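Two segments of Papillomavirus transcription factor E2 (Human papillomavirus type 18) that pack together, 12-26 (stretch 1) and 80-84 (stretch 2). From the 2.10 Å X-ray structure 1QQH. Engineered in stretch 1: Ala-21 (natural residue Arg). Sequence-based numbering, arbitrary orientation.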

# COMPACT_ATOMS: atom_id res chain seq x y z
N MET A 12 -8.28 8.45 -0.05
CA MET A 12 -7.99 9.69 0.66
C MET A 12 -7.29 9.38 1.98
O MET A 12 -6.33 10.05 2.35
N ALA A 13 -7.77 8.35 2.67
CA ALA A 13 -7.16 7.95 3.94
C ALA A 13 -5.69 7.62 3.71
O ALA A 13 -4.82 8.06 4.46
N LEU A 14 -5.42 6.83 2.67
CA LEU A 14 -4.06 6.45 2.34
C LEU A 14 -3.21 7.67 1.97
O LEU A 14 -2.01 7.70 2.25
N GLN A 15 -3.82 8.68 1.35
CA GLN A 15 -3.08 9.89 1.01
C GLN A 15 -2.65 10.55 2.31
O GLN A 15 -1.52 11.01 2.45
N GLY A 16 -3.56 10.59 3.29
CA GLY A 16 -3.23 11.19 4.57
C GLY A 16 -2.19 10.36 5.31
O GLY A 16 -1.23 10.88 5.88
N LEU A 17 -2.39 9.04 5.30
CA LEU A 17 -1.48 8.14 5.97
C LEU A 17 -0.08 8.28 5.37
O LEU A 17 0.92 8.25 6.09
N ALA A 18 -0.02 8.46 4.05
CA ALA A 18 1.25 8.60 3.35
C ALA A 18 2.04 9.83 3.78
O ALA A 18 3.26 9.88 3.63
N GLN A 19 1.34 10.82 4.33
CA GLN A 19 1.99 12.04 4.78
C GLN A 19 2.14 12.07 6.30
O GLN A 19 2.80 12.95 6.84
N SER A 20 1.52 11.10 6.97
CA SER A 20 1.58 11.02 8.42
C SER A 20 2.95 10.59 8.90
O SER A 20 3.84 10.28 8.10
N ALA A 21 3.10 10.54 10.21
CA ALA A 21 4.36 10.15 10.82
C ALA A 21 4.59 8.65 10.73
O ALA A 21 5.66 8.16 11.10
N TYR A 22 3.61 7.91 10.22
CA TYR A 22 3.77 6.46 10.14
C TYR A 22 4.10 5.95 8.74
O TYR A 22 4.27 4.75 8.54
N LYS A 23 4.22 6.87 7.78
CA LYS A 23 4.56 6.51 6.40
C LYS A 23 5.86 5.70 6.27
O LYS A 23 6.05 4.97 5.30
N THR A 24 6.74 5.81 7.26
CA THR A 24 8.01 5.07 7.23
C THR A 24 7.87 3.62 7.68
O THR A 24 8.75 2.80 7.42
N GLU A 25 6.78 3.30 8.37
CA GLU A 25 6.59 1.93 8.84
C GLU A 25 6.33 1.01 7.67
O GLU A 25 6.06 1.46 6.56
N ASP A 26 6.43 -0.29 7.93
CA ASP A 26 6.16 -1.25 6.89
C ASP A 26 4.65 -1.33 6.71
O ASP A 26 3.91 -1.43 7.68
N THR A 80 -5.41 14.40 11.73
CA THR A 80 -4.07 13.86 11.95
C THR A 80 -4.18 12.40 12.38
O THR A 80 -5.10 12.02 13.10
N TRP A 81 -3.23 11.59 11.93
CA TRP A 81 -3.24 10.17 12.27
C TRP A 81 -2.50 9.84 13.56
O TRP A 81 -1.34 10.18 13.73
N ASP A 82 -3.20 9.16 14.46
CA ASP A 82 -2.60 8.74 15.72
C ASP A 82 -2.56 7.22 15.73
O ASP A 82 -3.33 6.57 15.03
N LYS A 83 -1.66 6.67 16.53
CA LYS A 83 -1.47 5.24 16.63
C LYS A 83 -1.63 4.80 18.09
O LYS A 83 -1.04 5.40 18.99
N THR A 84 -2.44 3.78 18.31
CA THR A 84 -2.66 3.28 19.67
C THR A 84 -2.91 1.78 19.69
O THR A 84 -3.05 1.14 18.65

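The helix of stretch 1 runs at 80° to the strand of stretch 2, and Trp-81 fills much of the space between them. Its CA-to-CB bond points toward stretch 1, and chi1 at -69° (m) with chi2 at 89° lays the indole along the helix.

Ala-13 meets the far end of that indole: its CB lies 4.0 Å from Trp-81 CZ2, a small apolar contact that suits a buried methyl. At Gly-16 the absence of a side chain is what admits the ring, because an ideal CB would lie 2.9 Å from Trp-81 NE1, a clash; instead Gly-16 C sits 3.5 Å from Trp-81 NE1. Leu-17 CA lies over one face of the indole; its CA-to-CB bond points sideways, and the t, p side chain is buried and apolar. Its N approaches Trp-81 NE1 to 3.5 Å, but both are donors and do not bond; Leu-17 N is instead bonded to Ala-13 O at 2.8 Å.

Ser-20 points toward the strand, with CB 3.9 Å from Trp-81 CB. Its p rotamer lets OG donate to Leu-17 O (2.6 Å) and accept from Tyr-22 N (3.1 Å), so a small polar residue ties the helix to the following turn. Engineered Ala-21 makes no contact with stretch 2.

Tyr-22, in the m rotamer, points toward stretch 2. Trp-81 O lies at its ring edge, 3.2 Å from Tyr-22 CE1, while Tyr-22 CZ packs 3.5 Å from Lys-83 CB. A water donates to both Tyr-22 OH (2.8 Å) and Asp-82 OD1 (3.0 Å), linking the phenol to a side chain whose CB points away.

Finally, Glu-25 (chi1 m, chi2 t) points toward Lys-83, whose all-t chain extends to meet it. Lys-83 NZ donates to Glu-25 OE2 at 2.6 Å, a salt bridge that pairs the charges of two buried residues.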

# COMPACT_ATOMS: atom_id res chain seq x y z
CB MET A 12 -9.28 10.48 0.92
CG MET A 12 -9.83 11.16 -0.34
SD MET A 12 -8.54 12.08 -1.26
CE MET A 12 -8.26 13.51 -0.14
CB ALA A 13 -7.89 6.74 4.51
CB LEU A 14 -4.04 5.42 1.20
CG LEU A 14 -4.54 4.01 1.54
CD1 LEU A 14 -4.67 3.19 0.28
CD2 LEU A 14 -3.59 3.34 2.51
CB GLN A 15 -3.95 10.85 0.19
CG GLN A 15 -3.59 10.89 -1.30
CD GLN A 15 -4.79 10.70 -2.21
OE1 GLN A 15 -5.77 11.46 -2.14
NE2 GLN A 15 -4.73 9.70 -3.09
CB LEU A 17 -1.97 6.69 5.81
CG LEU A 17 -1.16 5.61 6.54
CD1 LEU A 17 -1.22 5.85 8.05
CD2 LEU A 17 -1.69 4.22 6.19
CB ALA A 18 1.00 8.64 1.85
CB GLN A 19 1.19 13.25 4.31
CG GLN A 19 1.04 13.26 2.80
CD GLN A 19 0.14 14.35 2.30
OE1 GLN A 19 -1.02 14.46 2.72
NE2 GLN A 19 0.65 15.17 1.39
CB SER A 20 0.55 10.02 8.93
OG SER A 20 1.00 8.69 8.70
CB ALA A 21 4.38 10.58 12.28
CB TYR A 22 2.51 5.77 10.69
CG TYR A 22 2.14 6.29 12.06
CD1 TYR A 22 1.11 7.21 12.23
CD2 TYR A 22 2.92 5.96 13.19
CE1 TYR A 22 0.85 7.80 13.47
CE2 TYR A 22 2.68 6.55 14.43
CZ TYR A 22 1.65 7.47 14.56
OH TYR A 22 1.44 8.08 15.77
CB LYS A 23 4.65 7.77 5.53
CG LYS A 23 5.70 8.78 5.98
CD LYS A 23 5.63 10.05 5.12
CE LYS A 23 6.60 11.12 5.60
NZ LYS A 23 6.30 11.61 6.98
CB THR A 24 9.06 5.75 8.14
OG1 THR A 24 9.37 7.05 7.62
CG2 THR A 24 10.35 4.92 8.20
CB GLU A 25 5.41 1.83 9.81
CG GLU A 25 5.52 2.69 11.06
CD GLU A 25 4.33 2.50 11.99
OE1 GLU A 25 3.21 2.30 11.48
OE2 GLU A 25 4.52 2.55 13.22
CB ASP A 26 6.70 -2.63 7.25
CG ASP A 26 8.21 -2.68 7.22
OD1 ASP A 26 8.82 -2.05 6.33
OD2 ASP A 26 8.80 -3.38 8.08
CB THR A 80 -3.30 14.65 13.02
OG1 THR A 80 -3.82 14.35 14.32
CG2 THR A 80 -3.42 16.14 12.77
CB TRP A 81 -2.63 9.35 11.12
CG TRP A 81 -3.48 9.34 9.90
CD1 TRP A 81 -3.45 10.23 8.88
CD2 TRP A 81 -4.56 8.44 9.62
NE1 TRP A 81 -4.45 9.95 7.98
CE2 TRP A 81 -5.15 8.85 8.41
CE3 TRP A 81 -5.09 7.32 10.28
CZ2 TRP A 81 -6.24 8.20 7.84
CZ3 TRP A 81 -6.18 6.66 9.72
CH2 TRP A 81 -6.74 7.11 8.50
CB ASP A 82 -3.41 9.24 16.92
CG ASP A 82 -3.23 10.72 17.16
OD1 ASP A 82 -2.07 11.21 17.09
OD2 ASP A 82 -4.24 11.41 17.42
CB LYS A 83 -0.07 4.90 16.10
CG LYS A 83 0.40 3.48 16.31
CD LYS A 83 1.83 3.36 15.82
CE LYS A 83 2.44 2.01 16.17
NZ LYS A 83 3.83 1.92 15.67
CB THR A 84 -3.84 4.01 20.35
OG1 THR A 84 -3.90 3.62 21.72
CG2 THR A 84 -5.15 3.65 19.66
O HOH W 1 0.88 10.70 16.54